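Rusticyanin (Thiobacillus ferrooxidans, PDB 2CAL) is a periplasmic blue copper protein that carries electrons from cytochrome c552 to the A-type oxidase. Local coordinates at residues 23-28 against 54-59; 30-35 against 61-66; 37-42 against 69-74. The protein carries 1 engineered substitution. One frame throughout, in Å; residues are numbered along the deposited sequence.

Interaction 1: 23-28 against 54-59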
ATOM      1  N   GLY A  23     -11.886   2.743   5.180  1.00 12.62           N
ATOM      2  CA  GLY A  23     -11.662   2.101   6.470  1.00 13.20           C
ATOM      3  C   GLY A  23     -12.071   2.916   7.661  1.00 13.09           C
ATOM      4  O   GLY A  23     -12.267   4.145   7.553  1.00 15.11           O
ATOM      5  N   LYS A  24     -12.177   2.283   8.827  1.00 13.82           N
ATOM      6  CA  LYS A  24     -12.467   2.868  10.105  1.00 15.45           C
ATOM      7  C   LYS A  24     -11.300   2.557  11.019  1.00 14.82           C
ATOM      8  O   LYS A  24     -10.909   1.400  11.120  1.00 15.48           O
ATOM      9  CB  LYS A  24     -13.805   2.312  10.672  1.00 17.68           C
ATOM     10  CG  LYS A  24     -14.247   2.942  11.987  1.00 21.28           C
ATOM     11  CD  LYS A  24     -15.548   2.284  12.485  1.00 30.55           C
ATOM     12  CE  LYS A  24     -15.982   2.889  13.803  1.00 35.09           C
ATOM     13  N   VAL A  25     -10.712   3.563  11.655  1.00 15.61           N
ATOM     14  CA  VAL A  25      -9.534   3.467  12.473  1.00 15.88           C
ATOM     15  C   VAL A  25      -9.817   3.252  13.936  1.00 14.98           C
ATOM     16  O   VAL A  25     -10.627   3.924  14.567  1.00 17.67           O
ATOM     17  CB  VAL A  25      -8.672   4.749  12.300  1.00 17.28           C
ATOM     18  CG1 VAL A  25      -7.473   4.626  13.218  1.00 18.54           C
ATOM     19  CG2 VAL A  25      -8.250   5.006  10.869  1.00 18.42           C
ATOM     20  N   SER A  26      -9.098   2.343  14.563  1.00 15.74           N
ATOM     21  CA  SER A  26      -8.992   2.243  16.024  1.00 16.82           C
ATOM     22  C   SER A  26      -7.535   1.886  16.339  1.00 16.61           C
ATOM     23  O   SER A  26      -7.066   0.812  15.938  1.00 18.20           O
ATOM     24  CB  SER A  26      -9.937   1.257  16.674  1.00 19.51           C
ATOM     25  OG  SER A  26      -9.675   1.306  18.104  1.00 18.79           O
ATOM     26  N   GLY A  27      -6.791   2.744  17.001  1.00 17.74           N
ATOM     27  CA  GLY A  27      -5.373   2.491  17.272  1.00 19.85           C
ATOM     28  C   GLY A  27      -4.663   2.362  15.943  1.00 17.89           C
ATOM     29  O   GLY A  27      -4.834   3.182  15.043  1.00 19.13           O
ATOM     30  N   ASP A  28      -3.905   1.300  15.763  1.00 18.58           N
ATOM     31  CA  ASP A  28      -3.141   1.101  14.532  1.00 19.06           C
ATOM     32  C   ASP A  28      -3.757   0.042  13.643  1.00 17.73           C
ATOM     33  O   ASP A  28      -3.111  -0.644  12.842  1.00 17.17           O
ATOM     34  CB  ASP A  28      -1.712   0.698  14.815  1.00 27.57           C
ATOM     35  CG  ASP A  28      -0.832   1.834  15.305  1.00 38.45           C
ATOM     36  OD1 ASP A  28      -1.049   2.946  14.784  1.00 49.20           O
ATOM     37  OD2 ASP A  28       0.047   1.546  16.135  1.00 55.83           O
ATOM     38  N   GLU A  54       1.488   4.880   4.477  1.00 10.97           N
ATOM     39  CA  GLU A  54       0.375   5.459   5.221  1.00 11.24           C
ATOM     40  C   GLU A  54      -0.926   4.993   4.556  1.00 11.14           C
ATOM     41  O   GLU A  54      -1.092   5.031   3.323  1.00 12.11           O
ATOM     42  CB  GLU A  54       0.461   6.989   5.252  1.00 11.80           C
ATOM     43  CG  GLU A  54       1.436   7.516   6.315  1.00 13.07           C
ATOM     44  CD  GLU A  54       2.885   7.137   6.028  1.00 11.44           C
ATOM     45  OE1 GLU A  54       3.464   7.543   4.998  1.00 12.40           O
ATOM     46  OE2 GLU A  54       3.394   6.449   6.938  1.00 13.06           O
ATOM     47  N   VAL A  55      -1.858   4.626   5.420  1.00 11.45           N
ATOM     48  CA  VAL A  55      -3.204   4.245   5.000  1.00 12.40           C
ATOM     49  C   VAL A  55      -4.149   4.899   6.014  1.00 12.94           C
ATOM     50  O   VAL A  55      -4.010   4.672   7.214  1.00 12.78           O
ATOM     51  CB  VAL A  55      -3.439   2.714   4.972  1.00 12.40           C
ATOM     52  CG1 VAL A  55      -4.877   2.385   4.555  1.00 13.90           C
ATOM     53  CG2 VAL A  55      -2.474   2.037   4.022  1.00 13.88           C
ATOM     54  N   HIS A  56      -5.075   5.695   5.507  1.00 13.84           N
ATOM     55  CA  HIS A  56      -6.060   6.386   6.367  1.00 14.09           C
ATOM     56  C   HIS A  56      -5.344   7.194   7.448  1.00 14.77           C
ATOM     57  O   HIS A  56      -5.732   7.270   8.604  1.00 15.08           O
ATOM     58  CB  HIS A  56      -7.089   5.395   6.981  1.00 14.14           C
ATOM     59  CG  HIS A  56      -8.442   6.050   7.178  1.00 12.68           C
ATOM     60  ND1 HIS A  56      -9.494   5.709   6.389  1.00 13.01           N
ATOM     61  CD2 HIS A  56      -8.849   7.029   7.985  1.00 14.76           C
ATOM     62  CE1 HIS A  56     -10.557   6.458   6.734  1.00 14.21           C
ATOM     63  NE2 HIS A  56     -10.186   7.257   7.715  1.00 15.06           N
ATOM     64  N   ASP A  57      -4.207   7.825   7.057  1.00 15.22           N
ATOM     65  CA  ASP A  57      -3.410   8.679   7.886  1.00 17.00           C
ATOM     66  C   ASP A  57      -2.678   7.970   9.018  1.00 15.83           C
ATOM     67  O   ASP A  57      -2.173   8.634   9.929  1.00 17.35           O
ATOM     68  CB  ASP A  57      -4.233   9.835   8.492  1.00 20.86           C
ATOM     69  CG  ASP A  57      -3.420  11.110   8.574  1.00 30.62           C
ATOM     70  OD1 ASP A  57      -2.577  11.378   7.708  1.00 35.37           O
ATOM     71  OD2 ASP A  57      -3.693  11.821   9.552  1.00 41.63           O
ATOM     72  N   LYS A  58      -2.583   6.643   8.952  1.00 14.45           N
ATOM     73  CA  LYS A  58      -1.874   5.837   9.944  1.00 13.85           C
ATOM     74  C   LYS A  58      -0.631   5.199   9.313  1.00 13.23           C
ATOM     75  O   LYS A  58      -0.627   4.878   8.130  1.00 12.55           O
ATOM     76  CB  LYS A  58      -2.755   4.721  10.515  1.00 14.92           C
ATOM     77  CG  LYS A  58      -4.051   5.217  11.192  1.00 16.75           C
ATOM     78  CD  LYS A  58      -3.731   6.135  12.385  1.00 20.57           C
ATOM     79  CE  LYS A  58      -3.024   5.416  13.515  1.00 22.24           C
ATOM     80  NZ  LYS A  58      -2.593   6.357  14.596  1.00 30.10           N
ATOM     81  N   LYS A  59       0.412   5.014  10.094  1.00 12.89           N
ATOM     82  CA  LYS A  59       1.677   4.402   9.672  1.00 12.97           C
ATOM     83  C   LYS A  59       1.586   2.884   9.756  1.00 11.03           C
ATOM     84  O   LYS A  59       1.398   2.299  10.831  1.00 12.78           O
ATOM     85  CB  LYS A  59       2.843   4.904  10.541  1.00 15.42           C
ATOM     86  CG  LYS A  59       4.217   4.367  10.174  1.00 18.51           C
ATOM     87  CD  LYS A  59       5.335   4.667  11.182  1.00 22.70           C
ATOM     88  CE  LYS A  59       5.415   3.556  12.214  1.00 30.10           C
ATOM     89  NZ  LYS A  59       6.688   2.780  12.123  1.00 45.25           N
TER
HETATM   90  O   HOH W   1      -5.313   5.745  15.781  1.00 25.84           O
HETATM   91  O   HOH W   2      -1.492   5.030  16.663  1.00 36.12           O
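V25 sets its two methyls against two different side chains of segment 54-59, H56 and K58. The contact bridges the two sheets of the cupredoxin beta sandwich at the surface: strand 24-26 is the outermost strand of one sheet, and 54-59 holds the turn between strands 53-55 and 58-59 of the other. CG1 of V25 is anti to the backbone N (chi1 178°), and it touches the aliphatic chain of K58, 4.0 Å from CG. CG2, anti to the carbonyl carbon, meets the imidazole of H56 obliquely, 3.6 Å from CD2. The carbonyl of G23 also approaches this ring, with G23 O 3.0 Å from H56 CE1. The K58 chain bends at chi2 and chi3. This takes CE to 3.3 Å from G27 O and to the carboxylate of D28. The salt bridge is long, 3.7 Å from D28 OD1 to K58 NZ. One water bridges the same pair, accepting from K58 NZ and donating to D28 OD1; a second links K58 NZ to G27 O. The H56 ring is held by D21, whose OD1 takes hydrogen bonds from both H56 ND1 and G23 N. An alanine in place of H56 would probably leave D21 without one of its donors and open a gap beside V25 CG2. H56 and D57 are the central residues of a type I' turn, both with positive phi. The turn presents H56 and K58 to segment 23-28, and it is closed by K58 N to V55 O and V55 N to K58 O, both 3.0 Å.

Interaction 2: 30-35 against 61-66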
ATOM      1  N   VAL A  30      -7.004  -0.548  10.808  1.00 13.13           N
ATOM      2  CA  VAL A  30      -7.965   0.053   9.886  1.00 13.17           C
ATOM      3  C   VAL A  30      -8.942  -1.042   9.401  1.00 12.77           C
ATOM      4  O   VAL A  30      -8.479  -1.993   8.755  1.00 12.73           O
ATOM      5  CB  VAL A  30      -7.344   0.767   8.681  1.00 13.54           C
ATOM      6  CG1 VAL A  30      -8.392   1.403   7.773  1.00 13.82           C
ATOM      7  CG2 VAL A  30      -6.325   1.834   9.122  1.00 15.60           C
ATOM      8  N   THR A  31     -10.220  -0.900   9.708  1.00 14.45           N
ATOM      9  CA  THR A  31     -11.206  -1.967   9.406  1.00 14.07           C
ATOM     10  C   THR A  31     -12.109  -1.572   8.255  1.00 13.01           C
ATOM     11  O   THR A  31     -12.693  -0.474   8.293  1.00 14.17           O
ATOM     12  CB  THR A  31     -12.031  -2.262  10.679  1.00 14.42           C
ATOM     13  OG1 THR A  31     -11.168  -2.794  11.706  1.00 15.92           O
ATOM     14  CG2 THR A  31     -13.075  -3.345  10.468  1.00 16.87           C
ATOM     15  N   TYR A  32     -12.277  -2.419   7.286  1.00 12.61           N
ATOM     16  CA  TYR A  32     -13.075  -2.230   6.087  1.00 13.12           C
ATOM     17  C   TYR A  32     -14.337  -3.108   6.097  1.00 13.53           C
ATOM     18  O   TYR A  32     -14.374  -4.097   6.823  1.00 15.34           O
ATOM     19  CB  TYR A  32     -12.270  -2.533   4.811  1.00 12.96           C
ATOM     20  CG  TYR A  32     -11.018  -1.685   4.702  1.00 12.48           C
ATOM     21  CD1 TYR A  32      -9.847  -1.936   5.348  1.00 11.44           C
ATOM     22  CD2 TYR A  32     -11.052  -0.520   3.880  1.00 12.28           C
ATOM     23  CE1 TYR A  32      -8.721  -1.139   5.233  1.00 12.16           C
ATOM     24  CE2 TYR A  32      -9.920   0.304   3.766  1.00 11.77           C
ATOM     25  CZ  TYR A  32      -8.778  -0.017   4.432  1.00 11.87           C
ATOM     26  OH  TYR A  32      -7.644   0.758   4.363  1.00 12.35           O
ATOM     27  N   SER A  33     -15.346  -2.688   5.347  1.00 13.21           N
ATOM     28  CA  SER A  33     -16.643  -3.368   5.329  1.00 13.77           C
ATOM     29  C   SER A  33     -17.326  -3.086   4.018  1.00 14.15           C
ATOM     30  O   SER A  33     -17.109  -2.087   3.352  1.00 14.94           O
ATOM     31  CB  SER A  33     -17.499  -2.918   6.499  1.00 15.82           C
ATOM     32  OG  SER A  33     -17.643  -1.504   6.478  1.00 17.06           O
ATOM     33  N   GLY A  34     -18.236  -3.975   3.587  1.00 15.21           N
ATOM     34  CA  GLY A  34     -18.981  -3.886   2.368  1.00 15.94           C
ATOM     35  C   GLY A  34     -18.580  -4.868   1.280  1.00 14.18           C
ATOM     36  O   GLY A  34     -17.614  -5.644   1.479  1.00 16.30           O
ATOM     37  N   LYS A  35     -19.264  -4.832   0.149  1.00 14.58           N
ATOM     38  CA  LYS A  35     -19.013  -5.741  -0.959  1.00 15.54           C
ATOM     39  C   LYS A  35     -17.718  -5.415  -1.685  1.00 15.72           C
ATOM     40  O   LYS A  35     -16.983  -6.349  -2.021  1.00 16.58           O
ATOM     41  CB  LYS A  35     -20.173  -5.708  -1.966  1.00 17.84           C
ATOM     42  CG  LYS A  35     -21.431  -6.282  -1.338  1.00 27.94           C
ATOM     43  CD  LYS A  35     -22.678  -6.224  -2.208  1.00 42.83           C
ATOM     44  CE  LYS A  35     -23.294  -7.613  -2.381  1.00 51.84           C
ATOM     45  NZ  LYS A  35     -24.635  -7.809  -1.760  1.00 65.87           N
ATOM     46  N   PRO A  61      -0.527   0.519   9.233  1.00 12.17           N
ATOM     47  CA  PRO A  61      -1.548  -0.093  10.065  1.00 12.29           C
ATOM     48  C   PRO A  61      -1.889  -1.481   9.583  1.00 11.67           C
ATOM     49  O   PRO A  61      -1.711  -1.875   8.420  1.00 12.16           O
ATOM     50  CB  PRO A  61      -2.730   0.871   9.896  1.00 13.69           C
ATOM     51  CG  PRO A  61      -2.572   1.348   8.484  1.00 13.03           C
ATOM     52  CD  PRO A  61      -1.072   1.549   8.336  1.00 11.85           C
ATOM     53  N   THR A  62      -2.449  -2.266  10.497  1.00 12.61           N
ATOM     54  CA  THR A  62      -2.989  -3.558  10.101  1.00 12.73           C
ATOM     55  C   THR A  62      -4.375  -3.363   9.491  1.00 12.30           C
ATOM     56  O   THR A  62      -5.239  -2.674  10.042  1.00 14.00           O
ATOM     57  CB  THR A  62      -3.063  -4.492  11.308  1.00 14.39           C
ATOM     58  OG1 THR A  62      -1.703  -4.705  11.755  1.00 15.04           O
ATOM     59  CG2 THR A  62      -3.709  -5.825  10.980  1.00 15.05           C
ATOM     60  N   LEU A  63      -4.568  -3.899   8.276  1.00 12.04           N
ATOM     61  CA  LEU A  63      -5.850  -3.782   7.576  1.00 12.91           C
ATOM     62  C   LEU A  63      -6.735  -4.981   7.836  1.00 12.50           C
ATOM     63  O   LEU A  63      -6.284  -6.115   7.552  1.00 14.81           O
ATOM     64  CB  LEU A  63      -5.639  -3.607   6.087  1.00 12.85           C
ATOM     65  CG  LEU A  63      -4.531  -2.627   5.646  1.00 12.46           C
ATOM     66  CD1 LEU A  63      -4.511  -2.522   4.116  1.00 14.42           C
ATOM     67  CD2 LEU A  63      -4.750  -1.259   6.275  1.00 12.11           C
ATOM     68  N   GLU A  64      -7.934  -4.776   8.306  1.00 12.35           N
ATOM     69  CA  GLU A  64      -8.903  -5.869   8.569  1.00 13.54           C
ATOM     70  C   GLU A  64      -9.932  -5.834   7.463  1.00 12.88           C
ATOM     71  O   GLU A  64     -10.720  -4.868   7.304  1.00 14.28           O
ATOM     72  CB  GLU A  64      -9.518  -5.681   9.944  1.00 15.02           C
ATOM     73  CG  GLU A  64      -8.502  -5.803  11.056  1.00 18.40           C
ATOM     74  CD  GLU A  64      -8.137  -7.219  11.483  1.00 20.35           C
ATOM     75  OE1 GLU A  64      -8.789  -8.218  11.071  1.00 22.14           O
ATOM     76  OE2 GLU A  64      -7.185  -7.360  12.286  1.00 28.73           O
ATOM     77  N   ILE A  65      -9.956  -6.841   6.618  1.00 13.28           N
ATOM     78  CA  ILE A  65     -10.782  -6.942   5.423  1.00 13.91           C
ATOM     79  C   ILE A  65     -11.737  -8.120   5.498  1.00 14.89           C
ATOM     80  O   ILE A  65     -11.302  -9.205   5.889  1.00 14.99           O
ATOM     81  CB  ILE A  65      -9.892  -7.015   4.162  1.00 14.91           C
ATOM     82  CG1 ILE A  65      -9.134  -5.662   4.020  1.00 18.78           C
ATOM     83  CG2 ILE A  65     -10.637  -7.409   2.894  1.00 16.90           C
ATOM     84  CD1 ILE A  65      -8.120  -5.734   2.900  1.00 22.67           C
ATOM     85  N   PRO A  66     -13.007  -7.973   5.174  1.00 14.78           N
ATOM     86  CA  PRO A  66     -13.929  -9.121   5.268  1.00 17.63           C
ATOM     87  C   PRO A  66     -13.638 -10.100   4.142  1.00 17.05           C
ATOM     88  O   PRO A  66     -13.472  -9.754   2.989  1.00 16.50           O
ATOM     89  CB  PRO A  66     -15.324  -8.541   5.101  1.00 23.88           C
ATOM     90  CG  PRO A  66     -15.166  -7.103   4.817  1.00 20.95           C
ATOM     91  CD  PRO A  66     -13.709  -6.774   4.709  1.00 17.38           C
TER
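V30 and L63 pair in parallel, as do T31 and E64, and three nearly straight hydrogen bonds of 2.9 Å join the two backbones: V30 N to T62 O, E64 N to V30 O and Y32 N to E64 O. The V30 carbonyl also receives a CA-H...O contact from L63. On the V30 and L63 face the side chains are apolar. V30 lies beside P61, pointing the same way, and its CG2 is 3.8 Å from P61 CB. V30 CB touches L63 CD2. Y32 extends this face beyond the paired residues. With CG anti to the carbonyl carbon (chi1 -57°), its ring is brought beside strand 62-65, where it passes two side chains obliquely: CE1 lies 4.0 Å from L63 CB, and CD1 is equally far from I65 CG1. E64 O sits at the ring edge, in its plane, 3.6 Å from CD1. The phenol oxygen is fixed by a hydrogen bond with D21 OD2. On the other face T31 OG1 rests against the aliphatic part of E64, 3.8 Å from CB. Past the last bond P66 takes over, with its CD 3.5 Å from Y32 O and its CG against S33 CA. Strand 62-65 continues the sheet to strand 148-153, while Y32 and L63 also pack on V39 and V55 of the opposing sheet. This parallel pairing, with an apolar face turned to a second sheet, belongs to the cupredoxin beta sandwich.

Interaction 3: 37-42 against 69-74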
ATOM      1  N   VAL A  37     -14.392  -2.784  -1.013  1.00 12.89           N
ATOM      2  CA  VAL A  37     -13.715  -1.870  -0.089  1.00 12.72           C
ATOM      3  C   VAL A  37     -12.606  -1.133  -0.852  1.00 12.67           C
ATOM      4  O   VAL A  37     -12.085  -1.655  -1.847  1.00 12.97           O
ATOM      5  CB  VAL A  37     -13.224  -2.585   1.154  1.00 12.48           C
ATOM      6  CG1 VAL A  37     -14.379  -3.384   1.777  1.00 14.52           C
ATOM      7  CG2 VAL A  37     -12.041  -3.528   0.842  1.00 14.87           C
ATOM      8  N   HIS A  38     -12.304   0.065  -0.400  1.00 12.42           N
ATOM      9  CA  HIS A  38     -11.363   0.948  -1.116  1.00 12.11           C
ATOM     10  C   HIS A  38     -10.231   1.326  -0.196  1.00 11.32           C
ATOM     11  O   HIS A  38     -10.421   2.078   0.756  1.00 12.62           O
ATOM     12  CB  HIS A  38     -12.136   2.168  -1.632  1.00 13.31           C
ATOM     13  CG  HIS A  38     -13.374   1.747  -2.389  1.00 14.77           C
ATOM     14  ND1 HIS A  38     -13.425   1.638  -3.779  1.00 15.18           N
ATOM     15  CD2 HIS A  38     -14.620   1.434  -1.988  1.00 14.69           C
ATOM     16  CE1 HIS A  38     -14.638   1.238  -4.174  1.00 15.08           C
ATOM     17  NE2 HIS A  38     -15.383   1.107  -3.072  1.00 15.40           N
ATOM     18  N   VAL A  39      -9.062   0.734  -0.438  1.00 10.80           N
ATOM     19  CA  VAL A  39      -7.837   0.962   0.315  1.00 11.02           C
ATOM     20  C   VAL A  39      -7.007   2.008  -0.444  1.00 10.78           C
ATOM     21  O   VAL A  39      -6.687   1.756  -1.617  1.00 12.20           O
ATOM     22  CB  VAL A  39      -7.045  -0.333   0.449  1.00 11.33           C
ATOM     23  CG1 VAL A  39      -5.724  -0.066   1.182  1.00 13.30           C
ATOM     24  CG2 VAL A  39      -7.856  -1.415   1.165  1.00 13.49           C
ATOM     25  N   VAL A  40      -6.665   3.099   0.226  1.00 10.56           N
ATOM     26  CA  VAL A  40      -5.789   4.090  -0.456  1.00 11.22           C
ATOM     27  C   VAL A  40      -4.539   4.212   0.390  1.00 10.55           C
ATOM     28  O   VAL A  40      -4.543   4.700   1.526  1.00 11.59           O
ATOM     29  CB  VAL A  40      -6.497   5.433  -0.693  1.00 11.58           C
ATOM     30  CG1 VAL A  40      -5.549   6.337  -1.495  1.00 12.36           C
ATOM     31  CG2 VAL A  40      -7.821   5.242  -1.425  1.00 12.33           C
ATOM     32  N   ALA A  41      -3.431   3.744  -0.208  1.00 11.31           N
ATOM     33  CA  ALA A  41      -2.141   3.729   0.448  1.00 10.93           C
ATOM     34  C   ALA A  41      -1.144   4.657  -0.230  1.00 10.40           C
ATOM     35  O   ALA A  41      -1.182   4.798  -1.453  1.00 11.05           O
ATOM     36  CB  ALA A  41      -1.553   2.304   0.381  1.00 12.15           C
ATOM     37  N   ALA A  42      -0.287   5.253   0.575  1.00 11.15           N
ATOM     38  CA  ALA A  42       0.783   6.121   0.030  1.00 10.62           C
ATOM     39  C   ALA A  42       2.096   5.751   0.646  1.00 10.85           C
ATOM     40  O   ALA A  42       2.211   5.321   1.786  1.00 12.43           O
ATOM     41  CB  ALA A  42       0.499   7.586   0.376  1.00 13.14           C
ATOM     42  N   ALA A  69     -14.849  -9.919   0.145  1.00 15.82           N
ATOM     43  CA  ALA A  69     -14.916  -8.573  -0.409  1.00 16.10           C
ATOM     44  C   ALA A  69     -13.977  -8.432  -1.598  1.00 15.46           C
ATOM     45  O   ALA A  69     -12.890  -9.027  -1.673  1.00 16.08           O
ATOM     46  CB  ALA A  69     -14.518  -7.541   0.638  1.00 22.23           C
ATOM     47  N   THR A  70     -14.403  -7.604  -2.551  1.00 14.91           N
ATOM     48  CA  THR A  70     -13.505  -7.062  -3.566  1.00 14.65           C
ATOM     49  C   THR A  70     -12.681  -5.928  -2.963  1.00 12.98           C
ATOM     50  O   THR A  70     -13.252  -5.055  -2.337  1.00 14.96           O
ATOM     51  CB  THR A  70     -14.289  -6.546  -4.765  1.00 15.26           C
ATOM     52  OG1 THR A  70     -15.039  -7.651  -5.315  1.00 18.08           O
ATOM     53  CG2 THR A  70     -13.386  -5.993  -5.850  1.00 17.57           C
ATOM     54  N   VAL A  71     -11.373  -5.963  -3.143  1.00 12.64           N
ATOM     55  CA  VAL A  71     -10.484  -4.971  -2.552  1.00 12.29           C
ATOM     56  C   VAL A  71      -9.924  -4.137  -3.725  1.00 12.67           C
ATOM     57  O   VAL A  71      -9.191  -4.648  -4.562  1.00 12.44           O
ATOM     58  CB  VAL A  71      -9.351  -5.578  -1.709  1.00 12.65           C
ATOM     59  CG1 VAL A  71      -8.543  -4.453  -1.023  1.00 14.42           C
ATOM     60  CG2 VAL A  71      -9.867  -6.564  -0.671  1.00 13.49           C
ATOM     61  N   ASP A  72     -10.287  -2.862  -3.768  1.00 13.41           N
ATOM     62  CA  ASP A  72      -9.762  -1.950  -4.785  1.00 11.88           C
ATOM     63  C   ASP A  72      -8.692  -1.133  -4.089  1.00 11.52           C
ATOM     64  O   ASP A  72      -8.966  -0.356  -3.154  1.00 12.63           O
ATOM     65  CB  ASP A  72     -10.877  -1.063  -5.318  1.00 13.70           C
ATOM     66  CG  ASP A  72     -11.836  -1.781  -6.237  1.00 15.36           C
ATOM     67  OD1 ASP A  72     -11.625  -2.923  -6.725  1.00 18.56           O
ATOM     68  OD2 ASP A  72     -12.891  -1.155  -6.509  1.00 17.12           O
ATOM     69  N   VAL A  73      -7.456  -1.359  -4.509  1.00 11.00           N
ATOM     70  CA  VAL A  73      -6.287  -0.683  -3.929  1.00 11.09           C
ATOM     71  C   VAL A  73      -5.861   0.458  -4.883  1.00 11.07           C
ATOM     72  O   VAL A  73      -5.662   0.248  -6.075  1.00 12.80           O
ATOM     73  CB  VAL A  73      -5.106  -1.637  -3.723  1.00 11.83           C
ATOM     74  CG1 VAL A  73      -3.942  -0.905  -3.060  1.00 12.94           C
ATOM     75  CG2 VAL A  73      -5.546  -2.813  -2.853  1.00 13.18           C
ATOM     76  N   THR A  74      -5.682   1.618  -4.310  1.00 11.44           N
ATOM     77  CA  THR A  74      -5.023   2.756  -4.964  1.00 10.86           C
ATOM     78  C   THR A  74      -3.705   2.989  -4.230  1.00 10.64           C
ATOM     79  O   THR A  74      -3.690   3.042  -2.997  1.00 11.85           O
ATOM     80  CB  THR A  74      -5.872   4.033  -4.848  1.00 12.55           C
ATOM     81  OG1 THR A  74      -7.180   3.775  -5.398  1.00 14.24           O
ATOM     82  CG2 THR A  74      -5.226   5.164  -5.633  1.00 14.00           C
TER
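V39 and V71 meet through methyls, CG2 of V39 lying 3.8 Å from CG1 of V71, at the apolar centre of this contact. They belong to two adjacent parallel strands, 36-43 and 70-77, in one sheet of the cupredoxin beta sandwich. V37 joins the same face: its CG2 lies between the backbone N and the carbonyl carbon (chi1 -52°) and reaches V71 CG2 at 4.0 Å. V73 CG2 packs more loosely on V39 CB. A69 closes the far end, with its CB against V37 CG1. This valine face looks into the sandwich: V71 touches I65, and V37 meets the side chain of Y32. Toward the copper end, the side chain of A41 is about 11 Å from the copper ion.

Five backbone hydrogen bonds, all 2.9 Å, run from V37 N to T70 O at one end to A41 N to T74 O at the other. Four are close to straight. V39 N to D72 O is the most bent of the five, with an angle of 152° at the hydrogen. The other face carries H38 with D72 and V40 with T74. V40 and T74 lie side by side, and V40 CG1 is 4.1 Å from T74 CB. The polar ends there are held by strand 119-126: T74 OG1 bonds to D123 and D72 OD1 to T125. H38 and D72 also lie side by side, with ring and carboxylate planes 70° apart. They touch without a hydrogen bond: D72 OD2 is 3.8 Å from H38 CE1.

In the fold
Interaction 3 is buried, interaction 2 is partly buried, and interaction 1 lies at the surface. The surface contact differs in chemistry from the other two. Interactions 2 and 3 each pair parallel strands by backbone bonds, one in each sheet of the sandwich. Interaction 1 instead spans the two sheets with side chains, a long salt bridge and water. The contacts are tied together. K24 O and T31 N probably bond between 23-28 and 30-35, and E54 N and A42 O between 54-59 and 37-42. K35 O and T70 N do the same for interactions 2 and 3. The Y32 ring lies between the two sheets and touches segments of both other interactions.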